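Local coordinates for peptidase C51 domain-containing protein (Streptococcus mutans, PDB 3L9A) that is of unknown function, being the C-terminal domain of a longer phage-associated protein of the CHAP family that probably cleaves cell-wall peptides, at residues M8-N16 and A27-T37. Sequence-based numbering, arbitrary orientation. Where two conformers were deposited one is given.
Sequences MRDFFVITN and AKGAVLHVSPT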
loop_
_atom_site.group_PDB
_atom_site.type_symbol
_atom_site.label_atom_id
_atom_site.label_comp_id
_atom_site.label_asym_id
_atom_site.label_seq_id
_atom_site.Cartn_x
_atom_site.Cartn_y
_atom_site.Cartn_z
HETATM N N MSE A 8 -3.393 2.880 -4.547
HETATM C CA MSE A 8 -3.067 4.303 -4.838
HETATM C C MSE A 8 -2.399 4.973 -3.639
HETATM O O MSE A 8 -2.844 4.795 -2.504
HETATM C CB MSE A 8 -4.334 5.061 -5.251
HETATM C CG MSE A 8 -4.192 6.580 -5.339
HETATM SE SE MSE A 8 -2.837 7.154 -6.626
HETATM C CE MSE A 8 -2.617 8.964 -5.978
ATOM N N ARG A 9 -1.322 5.719 -3.907
ATOM C CA ARG A 9 -0.684 6.604 -2.925
ATOM C C ARG A 9 -1.680 7.559 -2.266
ATOM O O ARG A 9 -2.774 7.768 -2.771
ATOM C CB ARG A 9 0.448 7.408 -3.604
ATOM C CG ARG A 9 0.032 8.340 -4.715
ATOM C CD ARG A 9 1.208 8.779 -5.601
ATOM N NE ARG A 9 1.456 7.878 -6.730
ATOM C CZ ARG A 9 2.585 7.193 -6.924
ATOM N NH1 ARG A 9 3.595 7.298 -6.066
ATOM N NH2 ARG A 9 2.714 6.402 -7.986
ATOM N N ASP A 10 -1.295 8.126 -1.131
ATOM C CA ASP A 10 -2.108 9.156 -0.504
ATOM C C ASP A 10 -2.087 10.427 -1.367
ATOM O O ASP A 10 -1.133 10.669 -2.110
ATOM C CB ASP A 10 -1.554 9.483 0.880
ATOM C CG ASP A 10 -1.583 8.305 1.842
ATOM O OD1 ASP A 10 -2.345 7.331 1.627
ATOM O OD2 ASP A 10 -0.840 8.377 2.846
ATOM N N PHE A 11 -3.127 11.243 -1.256
ATOM C CA PHE A 11 -3.178 12.511 -1.984
ATOM C C PHE A 11 -4.030 13.508 -1.228
ATOM O O PHE A 11 -4.810 13.128 -0.349
ATOM C CB PHE A 11 -3.678 12.330 -3.428
ATOM C CG PHE A 11 -5.058 11.705 -3.556
ATOM C CD1 PHE A 11 -6.197 12.498 -3.619
ATOM C CD2 PHE A 11 -5.208 10.331 -3.684
ATOM C CE1 PHE A 11 -7.463 11.931 -3.798
ATOM C CE2 PHE A 11 -6.481 9.755 -3.842
ATOM C CZ PHE A 11 -7.597 10.562 -3.909
ATOM N N PHE A 12 -3.877 14.784 -1.569
ATOM C CA PHE A 12 -4.738 15.828 -1.026
ATOM C C PHE A 12 -5.772 16.280 -2.053
ATOM O O PHE A 12 -5.496 16.320 -3.263
ATOM C CB PHE A 12 -3.927 17.085 -0.700
ATOM C CG PHE A 12 -3.053 17.005 0.527
ATOM C CD1 PHE A 12 -3.577 16.690 1.783
ATOM C CD2 PHE A 12 -1.709 17.349 0.434
ATOM C CE1 PHE A 12 -2.751 16.690 2.918
ATOM C CE2 PHE A 12 -0.889 17.353 1.559
ATOM C CZ PHE A 12 -1.410 17.025 2.796
ATOM N N VAL A 13 -6.940 16.670 -1.552
ATOM C CA VAL A 13 -7.875 17.493 -2.316
ATOM C C VAL A 13 -8.245 18.690 -1.446
ATOM O O VAL A 13 -8.032 18.671 -0.231
ATOM C CB VAL A 13 -9.154 16.724 -2.776
ATOM C CG1 VAL A 13 -8.789 15.543 -3.664
ATOM C CG2 VAL A 13 -9.997 16.276 -1.603
ATOM N N ILE A 14 -8.798 19.724 -2.077
ATOM C CA ILE A 14 -9.245 20.924 -1.366
ATOM C C ILE A 14 -10.682 21.179 -1.777
ATOM O O ILE A 14 -10.984 21.209 -2.964
ATOM C CB ILE A 14 -8.371 22.162 -1.675
ATOM C CG1 ILE A 14 -6.886 21.841 -1.501
ATOM C CG2 ILE A 14 -8.783 23.332 -0.786
ATOM C CD1 ILE A 14 -5.961 23.024 -1.711
ATOM N N THR A 15 -11.578 21.354 -0.809
ATOM C CA THR A 15 -12.994 21.542 -1.157
ATOM C C THR A 15 -13.223 22.867 -1.875
ATOM O O THR A 15 -12.624 23.894 -1.523
ATOM C CB THR A 15 -13.898 21.465 0.065
ATOM O OG1 THR A 15 -13.567 22.544 0.940
ATOM C CG2 THR A 15 -13.747 20.115 0.778
ATOM N N ASN A 16 -14.104 22.837 -2.875
ATOM C CA ASN A 16 -14.399 24.026 -3.675
ATOM C C ASN A 16 -15.415 24.973 -3.039
ATOM O O ASN A 16 -15.598 26.091 -3.517
ATOM C CB ASN A 16 -14.887 23.632 -5.075
ATOM C CG ASN A 16 -16.301 23.060 -5.077
ATOM O OD1 ASN A 16 -16.830 22.661 -4.042
ATOM N ND2 ASN A 16 -16.910 23.007 -6.259
ATOM N N ALA A 27 -15.700 23.069 5.635
ATOM C CA ALA A 27 -15.620 24.462 5.179
ATOM C C ALA A 27 -15.120 24.523 3.740
ATOM O O ALA A 27 -14.486 23.584 3.252
ATOM C CB ALA A 27 -14.693 25.271 6.081
ATOM N N LYS A 28 -15.386 25.637 3.067
ATOM C CA LYS A 28 -14.708 25.923 1.810
ATOM C C LYS A 28 -13.198 25.962 2.054
ATOM O O LYS A 28 -12.746 26.512 3.053
ATOM C CB LYS A 28 -15.189 27.265 1.254
ATOM C CG LYS A 28 -14.526 27.666 -0.054
ATOM C CD LYS A 28 -15.133 28.938 -0.650
ATOM C CE LYS A 28 -14.354 29.375 -1.882
ATOM N NZ LYS A 28 -14.987 30.532 -2.571
ATOM N N GLY A 29 -12.419 25.372 1.150
ATOM C CA GLY A 29 -10.968 25.396 1.286
ATOM C C GLY A 29 -10.419 24.390 2.281
ATOM O O GLY A 29 -9.246 24.459 2.642
ATOM N N ALA A 30 -11.258 23.462 2.738
ATOM C CA ALA A 30 -10.801 22.402 3.626
ATOM C C ALA A 30 -9.846 21.491 2.856
ATOM O O ALA A 30 -10.171 21.006 1.769
ATOM C CB ALA A 30 -11.979 21.601 4.134
ATOM N N VAL A 31 -8.662 21.265 3.414
ATOM C CA VAL A 31 -7.703 20.325 2.843
ATOM C C VAL A 31 -8.000 18.947 3.416
ATOM O O VAL A 31 -7.974 18.749 4.638
ATOM C CB VAL A 31 -6.246 20.755 3.123
ATOM C CG1 VAL A 31 -5.265 19.712 2.611
ATOM C CG2 VAL A 31 -5.984 22.134 2.494
ATOM N N LEU A 32 -8.311 18.015 2.517
ATOM C CA LEU A 32 -8.615 16.648 2.905
ATOM C C LEU A 32 -7.467 15.735 2.512
ATOM O O LEU A 32 -7.036 15.724 1.348
ATOM C CB LEU A 32 -9.906 16.173 2.234
ATOM C CG LEU A 32 -11.102 17.120 2.300
ATOM C CD1 LEU A 32 -12.336 16.443 1.727
ATOM C CD2 LEU A 32 -11.362 17.607 3.729
ATOM N N HIS A 33 -6.940 15.016 3.496
ATOM C CA HIS A 33 -5.940 13.990 3.252
ATOM C C HIS A 33 -6.670 12.702 2.914
ATOM O O HIS A 33 -7.485 12.223 3.709
ATOM C CB HIS A 33 -5.077 13.770 4.489
ATOM C CG HIS A 33 -3.985 12.770 4.277
ATOM N ND1 HIS A 33 -4.067 11.467 4.721
ATOM C CD2 HIS A 33 -2.799 12.874 3.627
ATOM C CE1 HIS A 33 -2.959 10.822 4.379
ATOM N NE2 HIS A 33 -2.169 11.656 3.726
ATOM N N VAL A 34 -6.381 12.150 1.736
ATOM C CA VAL A 34 -7.069 10.956 1.264
ATOM C C VAL A 34 -6.084 9.801 1.208
ATOM O O VAL A 34 -5.057 9.886 0.532
ATOM C CB VAL A 34 -7.699 11.163 -0.141
ATOM C CG1 VAL A 34 -8.526 9.950 -0.550
ATOM C CG2 VAL A 34 -8.562 12.435 -0.181
ATOM N N SER A 35 -6.413 8.717 1.914
ATOM C CA SER A 35 -5.580 7.528 1.919
ATOM C C SER A 35 -6.358 6.325 1.402
ATOM O O SER A 35 -7.087 5.687 2.154
ATOM C CB SER A 35 -5.041 7.238 3.320
ATOM O OG SER A 35 -4.292 6.031 3.293
ATOM N N PRO A 36 -6.243 6.033 0.098
ATOM C CA PRO A 36 -6.900 4.822 -0.399
ATOM C C PRO A 36 -6.483 3.549 0.338
ATOM O O PRO A 36 -7.328 2.688 0.595
ATOM C CB PRO A 36 -6.489 4.794 -1.877
ATOM C CG PRO A 36 -6.343 6.271 -2.208
ATOM C CD PRO A 36 -5.626 6.809 -0.991
ATOM N N THR A 37 -5.209 3.413 0.693
ATOM C CA THR A 37 -4.784 2.185 1.344
ATOM C C THR A 37 -5.488 1.992 2.687
ATOM O O THR A 37 -5.907 0.872 3.026
ATOM C CB THR A 37 -3.249 2.060 1.461
ATOM O OG1 THR A 37 -2.680 3.238 2.061
ATOM C CG2 THR A 37 -2.636 1.815 0.085
HETATM O O HOH W 1 -2.916 5.173 0.155
HETATM O O HOH W 2 0.438 10.705 3.394
HETATM O O HOH W 3 -17.044 28.241 -4.082
#
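A27 starts the contact with its backbone: its O takes a hydrogen bond from T15 OG1 at 2.7 Å, on a lone pair, and a second, longer one from A30 N. T15 suits this place because its hydroxyl, set between its own N and carbonyl carbon (chi1 64°), reaches into the type II turn A27-A30. G29, at a positive phi easily reached without a side chain, gives its N-H to T15 O, and A30 O accepts from T15 N. Beyond the turn the strands pair antiparallel. V31, on the face of F12 and I14, packs CG1 3.6 Å from F12 CD1. On the other face L32 CB meets V13 CG2 at 3.8 Å. H33, back on the F12 side, turns its ring edge toward the F12 face, an offset edge-to-face pair with planes 72° apart; water 2 links its NE2 to D10 OD2. Beta-branched V34, beside L32, lays CB over the F11 ring, a CH-pi contact 3.8 Å from the centroid. V34 and F11 also exchange two backbone bonds, as do L32 and V13. S35 OG donates to D10 OD1 from above the carboxylate plane (2.9 Å). P36 has no N-H for R9 O, which stays buried without a partner; its CG packs on CG of selenomethionine M8. The two strands lie inside the mixed sheet, 11-15 beside 61-66 and 31-35 beside 40-43; helix 46-55 covers the F12 and H33 face, helix 68-78 the V13 and V34 face.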